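Side-chain contacts in tyrosine-protein phosphatase non-receptor type 18 (Homo sapiens, PDB 2OC3), which removes phosphate from phosphotyrosine in proteins, among them autophosphorylated tyrosine kinases, and is represented here by its catalytic domain: residues 85-90 and 119-124; 36-41 and 270-275; 202-207 and 285-290. All blocks are in the same frame, centred on the assembly; numbering follows the deposited sequence. Where two conformers were deposited one is given.

Contact 1. Residues 85-90 and 119-124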
loop_
_atom_site.group_PDB
_atom_site.type_symbol
_atom_site.label_atom_id
_atom_site.label_comp_id
_atom_site.label_asym_id
_atom_site.label_seq_id
_atom_site.Cartn_x
_atom_site.Cartn_y
_atom_site.Cartn_z
ATOM N N GLU A 85 -7.412 21.622 -15.952
ATOM C CA GLU A 85 -7.778 22.655 -14.988
ATOM C C GLU A 85 -6.564 23.106 -14.161
ATOM O O GLU A 85 -6.700 23.863 -13.191
ATOM C CB GLU A 85 -8.920 22.154 -14.094
ATOM C CG GLU A 85 -10.122 21.584 -14.890
ATOM N N GLY A 86 -5.375 22.637 -14.557
ATOM C CA GLY A 86 -4.109 23.092 -14.002
ATOM C C GLY A 86 -3.526 22.315 -12.831
ATOM O O GLY A 86 -2.580 22.777 -12.203
ATOM N N HIS A 87 -4.092 21.148 -12.527
ATOM C CA HIS A 87 -3.536 20.341 -11.445
ATOM C C HIS A 87 -2.281 19.620 -11.866
ATOM O O HIS A 87 -2.181 19.109 -12.970
ATOM C CB HIS A 87 -4.562 19.331 -10.946
ATOM C CG HIS A 87 -5.765 19.974 -10.325
ATOM N ND1 HIS A 87 -5.966 20.000 -8.964
ATOM C CD2 HIS A 87 -6.812 20.632 -10.876
ATOM C CE1 HIS A 87 -7.094 20.642 -8.703
ATOM N NE2 HIS A 87 -7.623 21.041 -9.846
ATOM N N SER A 88 -1.353 19.572 -10.921
ATOM C CA SER A 88 -0.039 18.938 -11.064
ATOM C C SER A 88 -0.124 17.417 -11.261
ATOM O O SER A 88 -1.072 16.758 -10.806
ATOM C CB SER A 88 0.742 19.196 -9.775
ATOM O OG SER A 88 1.847 18.331 -9.562
ATOM N N ASP A 89 0.875 16.849 -11.917
ATOM C CA ASP A 89 0.948 15.395 -12.079
ATOM C C ASP A 89 1.478 14.612 -10.872
ATOM O O ASP A 89 1.488 13.397 -10.900
ATOM C CB ASP A 89 1.715 15.012 -13.339
ATOM C CG ASP A 89 3.225 15.176 -13.243
ATOM O OD1 ASP A 89 3.807 15.261 -12.150
ATOM O OD2 ASP A 89 3.892 15.196 -14.331
ATOM N N TYR A 90 1.848 15.324 -9.823
ATOM C CA TYR A 90 2.646 14.745 -8.761
ATOM C C TYR A 90 1.814 14.237 -7.566
ATOM O O TYR A 90 0.971 14.933 -7.020
ATOM C CB TYR A 90 3.707 15.712 -8.242
ATOM C CG TYR A 90 4.543 15.078 -7.186
ATOM C CD1 TYR A 90 5.609 14.229 -7.510
ATOM C CD2 TYR A 90 4.225 15.233 -5.862
ATOM C CE1 TYR A 90 6.380 13.612 -6.553
ATOM C CE2 TYR A 90 5.041 14.628 -4.851
ATOM C CZ TYR A 90 6.101 13.812 -5.213
ATOM O OH TYR A 90 6.922 13.163 -4.313
ATOM N N PHE A 119 -4.986 12.559 -3.560
ATOM C CA PHE A 119 -5.320 11.192 -3.205
ATOM C C PHE A 119 -6.597 10.720 -3.913
ATOM O O PHE A 119 -6.632 9.648 -4.500
ATOM C CB PHE A 119 -5.459 11.067 -1.683
ATOM C CG PHE A 119 -5.802 9.716 -1.220
ATOM C CD1 PHE A 119 -4.794 8.795 -0.959
ATOM C CD2 PHE A 119 -7.111 9.363 -0.967
ATOM C CE1 PHE A 119 -5.106 7.525 -0.468
ATOM C CE2 PHE A 119 -7.426 8.100 -0.517
ATOM C CZ PHE A 119 -6.422 7.180 -0.283
ATOM N N TRP A 120 -7.633 11.555 -3.894
ATOM C CA TRP A 120 -8.882 11.164 -4.611
ATOM C C TRP A 120 -8.724 11.189 -6.126
ATOM O O TRP A 120 -9.283 10.358 -6.813
ATOM C CB TRP A 120 -10.082 11.973 -4.123
ATOM C CG TRP A 120 -10.531 11.515 -2.761
ATOM C CD1 TRP A 120 -10.444 12.204 -1.586
ATOM C CD2 TRP A 120 -11.086 10.236 -2.442
ATOM N NE1 TRP A 120 -10.900 11.420 -0.560
ATOM C CE2 TRP A 120 -11.329 10.225 -1.046
ATOM C CE3 TRP A 120 -11.425 9.112 -3.184
ATOM C CZ2 TRP A 120 -11.882 9.109 -0.389
ATOM C CZ3 TRP A 120 -12.003 8.020 -2.524
ATOM C CH2 TRP A 120 -12.194 8.038 -1.142
ATOM N N ARG A 121 -7.914 12.105 -6.670
ATOM C CA ARG A 121 -7.611 12.037 -8.108
ATOM C C ARG A 121 -6.976 10.692 -8.489
ATOM O O ARG A 121 -7.287 10.086 -9.530
ATOM C CB ARG A 121 -6.657 13.170 -8.507
ATOM C CG ARG A 121 -7.272 14.571 -8.533
ATOM C CD ARG A 121 -6.180 15.686 -8.594
ATOM N NE ARG A 121 -5.471 15.640 -9.846
ATOM C CZ ARG A 121 -4.186 15.967 -10.047
ATOM N NH1 ARG A 121 -3.374 16.385 -9.078
ATOM N NH2 ARG A 121 -3.749 15.895 -11.277
ATOM N N LEU A 122 -6.069 10.221 -7.626
ATOM C CA LEU A 122 -5.408 8.925 -7.818
ATOM C C LEU A 122 -6.462 7.820 -7.815
ATOM O O LEU A 122 -6.538 7.030 -8.763
ATOM C CB LEU A 122 -4.337 8.690 -6.732
ATOM C CG LEU A 122 -3.557 7.378 -6.716
ATOM C CD1 LEU A 122 -2.292 7.563 -5.867
ATOM C CD2 LEU A 122 -4.356 6.233 -6.127
ATOM N N VAL A 123 -7.285 7.782 -6.756
ATOM C CA VAL A 123 -8.278 6.723 -6.627
ATOM C C VAL A 123 -9.228 6.752 -7.847
ATOM O O VAL A 123 -9.548 5.717 -8.436
ATOM C CB VAL A 123 -9.034 6.898 -5.305
ATOM C CG1 VAL A 123 -10.282 6.004 -5.278
ATOM C CG2 VAL A 123 -8.098 6.625 -4.135
ATOM N N TRP A 124 -9.669 7.944 -8.233
ATOM C CA TRP A 124 -10.638 8.044 -9.344
ATOM C C TRP A 124 -10.001 7.674 -10.691
ATOM O O TRP A 124 -10.507 6.889 -11.491
ATOM C CB TRP A 124 -11.165 9.467 -9.396
ATOM C CG TRP A 124 -12.396 9.601 -10.262
ATOM C CD1 TRP A 124 -12.432 9.863 -11.605
ATOM C CD2 TRP A 124 -13.754 9.380 -9.857
ATOM N NE1 TRP A 124 -13.721 9.837 -12.057
ATOM C CE2 TRP A 124 -14.559 9.589 -11.006
ATOM C CE3 TRP A 124 -14.370 9.075 -8.647
ATOM C CZ2 TRP A 124 -15.939 9.442 -10.976
ATOM C CZ3 TRP A 124 -15.756 8.960 -8.629
ATOM C CH2 TRP A 124 -16.509 9.142 -9.790
#
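The loop before strand 90-91 is held to helix 116-125 by a two-nitrogen arginine grip on one backbone carbonyl: Arg121 reaches Ser88 O. The approach is end-on. Arg121 NH1 and NH2 each donate to Ser88 O, both at 2.9 Å, with N-H...O angles of 143° and 147°, so neither bond is quite straight. The oxygen lies in the guanidinium plane, between the two donors. Seen from the carbonyl, the pair is less symmetrical: NH1 sits in the carbonyl plane, whereas NH2 is tilted 35° from it.

Contact over the guanidinium is of another kind. His87 CB rests over the centre of one face, with His87 CB and Arg121 CZ 3.5 Å apart. The methylene does this work; the imidazole turns away, and His87 ND1 is still 4.4 Å from Arg121 NH1. That nearby positive charge would probably disfavour protonation of the histidine, an effect softened by the salt bridge that Asp118, in the same helix, forms with NH1. A bend at chi3 swings the end of the arginine chain into line with the carbonyl.

Together with Asp118, a further partner fixes the group's rotation: the carbonyl of Leu81 accepts from NH2. On the loop side, Ser88 OG accepts from Tyr90 N at 3.0 Å, closing an ST turn that contains the gripped carbonyl.

Trp120 and Trp124, by contrast, pack against strand 175-184, so the helix joins the central sheet to a peripheral loop. Asp118 to Trp124 read DFWRLVW, and the loop enters the DYIN sequence at Asp89; both resemble signature sequences of classical tyrosine phosphatases, and their pairing through an arginine is consistent with that fold.

Contact 2. Residues 36-41 and 270-275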
loop_
_atom_site.group_PDB
_atom_site.type_symbol
_atom_site.label_atom_id
_atom_site.label_comp_id
_atom_site.label_asym_id
_atom_site.label_seq_id
_atom_site.Cartn_x
_atom_site.Cartn_y
_atom_site.Cartn_z
ATOM N N ASP A 36 20.805 -8.688 3.941
ATOM C CA ASP A 36 21.143 -8.823 2.528
ATOM C C ASP A 36 20.174 -8.052 1.627
ATOM O O ASP A 36 20.567 -7.472 0.616
ATOM C CB ASP A 36 21.185 -10.298 2.116
ATOM C CG ASP A 36 22.380 -11.043 2.696
ATOM O OD1 ASP A 36 23.374 -10.400 3.130
ATOM O OD2 ASP A 36 22.309 -12.290 2.719
ATOM N N ILE A 37 18.887 -8.114 1.943
ATOM C CA ILE A 37 17.943 -7.291 1.194
ATOM C C ILE A 37 18.331 -5.808 1.280
ATOM O O ILE A 37 18.308 -5.112 0.274
ATOM C CB ILE A 37 16.493 -7.462 1.661
ATOM C CG1 ILE A 37 16.012 -8.901 1.413
ATOM C CG2 ILE A 37 15.588 -6.475 0.922
ATOM C CD1 ILE A 37 14.683 -9.228 2.062
ATOM N N GLN A 38 18.702 -5.342 2.470
ATOM C CA GLN A 38 19.038 -3.939 2.625
ATOM C C GLN A 38 20.293 -3.624 1.826
ATOM O O GLN A 38 20.378 -2.611 1.163
ATOM C CB GLN A 38 19.246 -3.604 4.097
ATOM C CG GLN A 38 17.992 -3.748 4.973
ATOM C CD GLN A 38 17.437 -2.420 5.480
ATOM O OE1 GLN A 38 16.778 -1.688 4.764
ATOM N NE2 GLN A 38 17.661 -2.149 6.751
ATOM N N ALA A 39 21.262 -4.529 1.846
ATOM C CA ALA A 39 22.518 -4.300 1.123
ATOM C C ALA A 39 22.306 -4.279 -0.376
ATOM O O ALA A 39 22.832 -3.425 -1.054
ATOM C CB ALA A 39 23.593 -5.393 1.478
ATOM N N CYS A 40 21.511 -5.208 -0.887
ATOM C CA CYS A 40 21.226 -5.274 -2.307
ATOM C C CYS A 40 20.392 -4.091 -2.783
ATOM O O CYS A 40 20.631 -3.542 -3.864
ATOM C CB CYS A 40 20.477 -6.577 -2.644
ATOM S SG CYS A 40 21.553 -8.075 -2.457
ATOM N N SER A 41 19.381 -3.726 -1.999
ATOM C CA SER A 41 18.574 -2.603 -2.433
ATOM C C SER A 41 19.382 -1.305 -2.388
ATOM O O SER A 41 19.225 -0.469 -3.288
ATOM C CB SER A 41 17.252 -2.521 -1.662
ATOM O OG SER A 41 17.460 -2.347 -0.286
ATOM N N LYS A 270 12.474 -7.203 -5.083
ATOM C CA LYS A 270 11.795 -6.606 -6.252
ATOM C C LYS A 270 10.848 -5.451 -5.893
ATOM O O LYS A 270 10.799 -4.456 -6.591
ATOM C CB LYS A 270 11.074 -7.689 -7.073
ATOM C CG LYS A 270 11.970 -8.651 -7.833
ATOM C CD LYS A 270 11.198 -9.401 -8.937
ATOM N N MET A 271 10.112 -5.583 -4.787
ATOM C CA MET A 271 9.235 -4.554 -4.255
ATOM C C MET A 271 10.033 -3.282 -3.916
ATOM O O MET A 271 9.621 -2.147 -4.195
ATOM C CB MET A 271 8.533 -5.094 -3.000
ATOM C CG MET A 271 7.532 -6.264 -3.264
ATOM S SD MET A 271 5.818 -5.739 -3.163
ATOM C CE MET A 271 5.990 -4.760 -1.694
ATOM N N ARG A 272 11.188 -3.508 -3.275
ATOM C CA ARG A 272 12.074 -2.378 -2.901
ATOM C C ARG A 272 12.579 -1.533 -4.091
ATOM O O ARG A 272 13.000 -0.367 -3.903
ATOM C CB ARG A 272 13.307 -2.888 -2.157
ATOM C CG ARG A 272 13.054 -3.210 -0.739
ATOM C CD ARG A 272 13.212 -1.998 0.134
ATOM N NE ARG A 272 13.298 -2.390 1.536
ATOM C CZ ARG A 272 14.350 -2.232 2.324
ATOM N NH1 ARG A 272 15.502 -1.715 1.897
ATOM N NH2 ARG A 272 14.232 -2.608 3.572
ATOM N N LYS A 273 12.607 -2.107 -5.288
ATOM C CA LYS A 273 13.031 -1.414 -6.506
ATOM C C LYS A 273 11.876 -0.657 -7.139
ATOM O O LYS A 273 12.069 -0.030 -8.157
ATOM C CB LYS A 273 13.635 -2.395 -7.511
ATOM C CG LYS A 273 14.896 -3.022 -6.924
ATOM C CD LYS A 273 15.596 -3.984 -7.869
ATOM C CE LYS A 273 16.802 -4.629 -7.180
ATOM N NZ LYS A 273 17.431 -5.644 -8.078
ATOM N N GLN A 274 10.677 -0.736 -6.545
ATOM C CA GLN A 274 9.479 -0.078 -7.070
ATOM C C GLN A 274 8.859 0.984 -6.152
ATOM O O GLN A 274 8.390 2.018 -6.594
ATOM C CB GLN A 274 8.424 -1.132 -7.401
ATOM C CG GLN A 274 8.916 -2.080 -8.522
ATOM C CD GLN A 274 7.959 -3.233 -8.728
ATOM O OE1 GLN A 274 6.987 -3.087 -9.436
ATOM N NE2 GLN A 274 8.221 -4.354 -8.111
ATOM N N ARG A 275 8.920 0.735 -4.833
ATOM C CA ARG A 275 8.529 1.699 -3.798
ATOM C C ARG A 275 9.635 1.750 -2.749
ATOM O O ARG A 275 10.070 0.718 -2.262
ATOM C CB ARG A 275 7.229 1.260 -3.157
ATOM C CG ARG A 275 6.691 2.188 -2.046
ATOM C CD ARG A 275 6.141 3.506 -2.557
ATOM N NE ARG A 275 5.849 4.424 -1.443
ATOM C CZ ARG A 275 5.710 5.744 -1.565
ATOM N NH1 ARG A 275 5.925 6.384 -2.703
ATOM N NH2 ARG A 275 5.406 6.472 -0.494
#
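Gln38 OE1 receives both terminal nitrogens of Arg272, NH2 at 3.0 Å and NH1 at 3.1 Å, in the given one of two glutamine conformers. The amide and guanidinium planes stand 85° apart, and the two bonds differ: NH1 lies in the carbonyl plane on a lone pair, while NH2 comes from above it. A bend at chi2 (-111°) turns the amide of Gln38 back toward the arginine, although its CB points away. Alongside, in the given conformer, Ser41 OG lies 3.0 Å from Arg272 NH1 and donates to Ile37 O at 2.9 Å, one turn back in helix 29-47.

Behind this shell, the Arg272 guanidinium also reaches the chain beyond its own helix, NE donating to Ala278 O and NH2 to Val279 O. Its side chain comes within about 5 Å of that of Gln280, a substrate-binding residue by similarity. Replacing Arg272 by an alanine is likely to leave the carbonyls of Ala278 and Val279 without these donors and the Gln38 amide free to turn. The hydrogen-bond partners named here are neutral oxygens, so the buried charge is probably spread over several dipoles, consistent with a second-shell support of the substrate pocket.

Contact 3. Residues 202-207 and 285-290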
loop_
_atom_site.group_PDB
_atom_site.type_symbol
_atom_site.label_atom_id
_atom_site.label_comp_id
_atom_site.label_asym_id
_atom_site.label_seq_id
_atom_site.Cartn_x
_atom_site.Cartn_y
_atom_site.Cartn_z
ATOM N N ARG A 202 5.564 0.374 18.147
ATOM C CA ARG A 202 6.799 -0.412 18.082
ATOM C C ARG A 202 6.471 -1.882 17.864
ATOM O O ARG A 202 5.622 -2.455 18.563
ATOM C CB ARG A 202 7.620 -0.263 19.372
ATOM N N GLY A 203 7.154 -2.477 16.891
ATOM C CA GLY A 203 7.001 -3.883 16.564
ATOM C C GLY A 203 5.906 -4.121 15.540
ATOM O O GLY A 203 5.589 -3.272 14.742
ATOM N N VAL A 204 5.350 -5.320 15.581
ATOM C CA VAL A 204 4.360 -5.790 14.610
ATOM C C VAL A 204 3.187 -6.398 15.382
ATOM O O VAL A 204 3.265 -6.616 16.590
ATOM C CB VAL A 204 4.974 -6.865 13.679
ATOM C CG1 VAL A 204 6.110 -6.258 12.853
ATOM C CG2 VAL A 204 5.445 -8.058 14.502
ATOM N N PRO A 205 2.055 -6.644 14.690
ATOM C CA PRO A 205 0.915 -7.283 15.341
ATOM C C PRO A 205 1.247 -8.604 16.023
ATOM O O PRO A 205 2.196 -9.270 15.608
ATOM C CB PRO A 205 -0.029 -7.520 14.180
ATOM C CG PRO A 205 0.242 -6.391 13.258
ATOM C CD PRO A 205 1.740 -6.288 13.295
ATOM N N SER A 206 0.437 -8.947 17.024
ATOM C CA SER A 206 0.630 -10.148 17.838
ATOM C C SER A 206 0.580 -11.442 17.030
ATOM O O SER A 206 1.209 -12.433 17.398
ATOM C CB SER A 206 -0.407 -10.197 18.964
ATOM O OG SER A 206 -1.734 -10.081 18.479
ATOM N N SER A 207 -0.198 -11.450 15.948
ATOM C CA SER A 207 -0.282 -12.588 15.035
ATOM C C SER A 207 -0.708 -12.096 13.648
ATOM O O SER A 207 -1.215 -10.990 13.542
ATOM C CB SER A 207 -1.270 -13.616 15.554
ATOM O OG SER A 207 -2.598 -13.291 15.215
ATOM N N TYR A 285 9.955 -7.973 8.232
ATOM C CA TYR A 285 10.350 -9.092 7.380
ATOM C C TYR A 285 10.056 -10.423 8.073
ATOM O O TYR A 285 9.558 -11.342 7.455
ATOM C CB TYR A 285 11.844 -8.989 7.006
ATOM C CG TYR A 285 12.317 -9.946 5.938
ATOM C CD1 TYR A 285 11.954 -9.751 4.605
ATOM C CD2 TYR A 285 13.146 -11.033 6.238
ATOM C CE1 TYR A 285 12.358 -10.600 3.610
ATOM C CE2 TYR A 285 13.598 -11.873 5.226
ATOM C CZ TYR A 285 13.180 -11.651 3.907
ATOM O OH TYR A 285 13.600 -12.456 2.874
ATOM N N ARG A 286 10.333 -10.503 9.373
ATOM C CA ARG A 286 10.019 -11.723 10.135
ATOM C C ARG A 286 8.491 -11.938 10.162
ATOM O O ARG A 286 8.020 -13.077 9.990
ATOM C CB ARG A 286 10.575 -11.646 11.553
ATOM C CG ARG A 286 12.069 -11.782 11.690
ATOM C CD ARG A 286 12.496 -11.749 13.191
ATOM N NE ARG A 286 13.959 -11.832 13.329
ATOM C CZ ARG A 286 14.665 -12.952 13.206
ATOM N NH1 ARG A 286 14.058 -14.113 12.964
ATOM N NH2 ARG A 286 15.993 -12.917 13.331
ATOM N N PHE A 287 7.724 -10.866 10.397
ATOM C CA PHE A 287 6.247 -10.937 10.393
ATOM C C PHE A 287 5.716 -11.441 9.041
ATOM O O PHE A 287 4.776 -12.280 8.973
ATOM C CB PHE A 287 5.685 -9.584 10.720
ATOM C CG PHE A 287 4.176 -9.529 10.808
ATOM C CD1 PHE A 287 3.493 -10.222 11.787
ATOM C CD2 PHE A 287 3.457 -8.679 9.989
ATOM C CE1 PHE A 287 2.121 -10.102 11.881
ATOM C CE2 PHE A 287 2.082 -8.561 10.110
ATOM C CZ PHE A 287 1.434 -9.283 11.050
ATOM N N LEU A 288 6.315 -10.955 7.955
ATOM C CA LEU A 288 5.955 -11.394 6.630
ATOM C C LEU A 288 6.240 -12.898 6.475
ATOM O O LEU A 288 5.405 -13.649 5.944
ATOM C CB LEU A 288 6.746 -10.525 5.622
ATOM C CG LEU A 288 6.627 -10.877 4.155
ATOM C CD1 LEU A 288 5.165 -10.661 3.630
ATOM C CD2 LEU A 288 7.652 -10.040 3.367
ATOM N N TYR A 289 7.407 -13.366 6.913
ATOM C CA TYR A 289 7.705 -14.783 6.955
ATOM C C TYR A 289 6.690 -15.600 7.729
ATOM O O TYR A 289 6.248 -16.623 7.248
ATOM C CB TYR A 289 9.126 -15.065 7.483
ATOM C CG TYR A 289 10.115 -15.414 6.397
ATOM C CD1 TYR A 289 10.861 -14.419 5.783
ATOM C CD2 TYR A 289 10.277 -16.719 5.957
ATOM C CE1 TYR A 289 11.753 -14.705 4.780
ATOM C CE2 TYR A 289 11.212 -17.032 4.944
ATOM C CZ TYR A 289 11.935 -16.000 4.360
ATOM O OH TYR A 289 12.850 -16.220 3.354
ATOM N N HIS A 290 6.289 -15.113 8.896
ATOM C CA HIS A 290 5.292 -15.780 9.728
ATOM C C HIS A 290 3.963 -15.907 8.963
ATOM O O HIS A 290 3.305 -16.973 8.953
ATOM C CB HIS A 290 5.076 -14.963 11.003
ATOM C CG HIS A 290 4.222 -15.620 12.048
ATOM N ND1 HIS A 290 3.612 -16.847 11.886
ATOM C CD2 HIS A 290 3.877 -15.190 13.284
ATOM C CE1 HIS A 290 2.940 -17.150 12.986
ATOM N NE2 HIS A 290 3.082 -16.160 13.848
#
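Apolar contacts carry most of the meeting between Val204, Pro205 and the ring of Phe287. The valine sets its CB over one face of the ring, offset toward the rim near Phe287 CG, while Val204 CG1 packs against Phe287 CB at 4.0 Å and Val204 CG2 lies as close to Phe287 CD1. The two side chains pass in opposite directions. The ring extends from helix 282-296 toward the loop because chi1 (-177°) turns CG directly away from the backbone N.

A CH-pi interaction covers the farther part of the same face. Pro205 CD stands 4.0 Å from the centroid of the Phe287 ring and 22° off its normal, and the proline crosses the phenylalanine at about a right angle. Val204 and Pro205 end the W-P-D-x-G-V-P sequence of the WPD loop, the mobile element of tyrosine phosphatases; Asp201 is a substrate-binding residue by similarity. Pro205 also touches Trp199 and Pro200, so Phe287 offers the C-terminal part of that loop a surface on a helix.

Among polar atoms, Ser207 O lies at the edge of the ring, near its plane, 3.8 Å from Phe287 CE1. The side chain of Ser207 turns elsewhere, its OG hydrogen-bonding Asp209 OD2 at the start of helix 209-222.

How the contacts relate
Contacts 2 and 3 lie close to the substrate site, contact 1 away from it. Arg272 of contact 2 lies about 8 Å, side chain to side chain, from Cys237, and Pro205 of contact 3 about 7 Å from Arg239; both partners are substrate-binding by similarity, in the phosphate-binding loop of the family. The centres of contacts 2 and 3 are 19 Å apart, and they meet where Ile37 packs against Tyr285, although the closest approach involves one of two isoleucine conformers and is doubtful. Along the chain their segments alternate. Contact 1 is nested inside the loop closed by contact 2, centre to centre 28 Å away, and lies across the domain from contact 3 (34 Å).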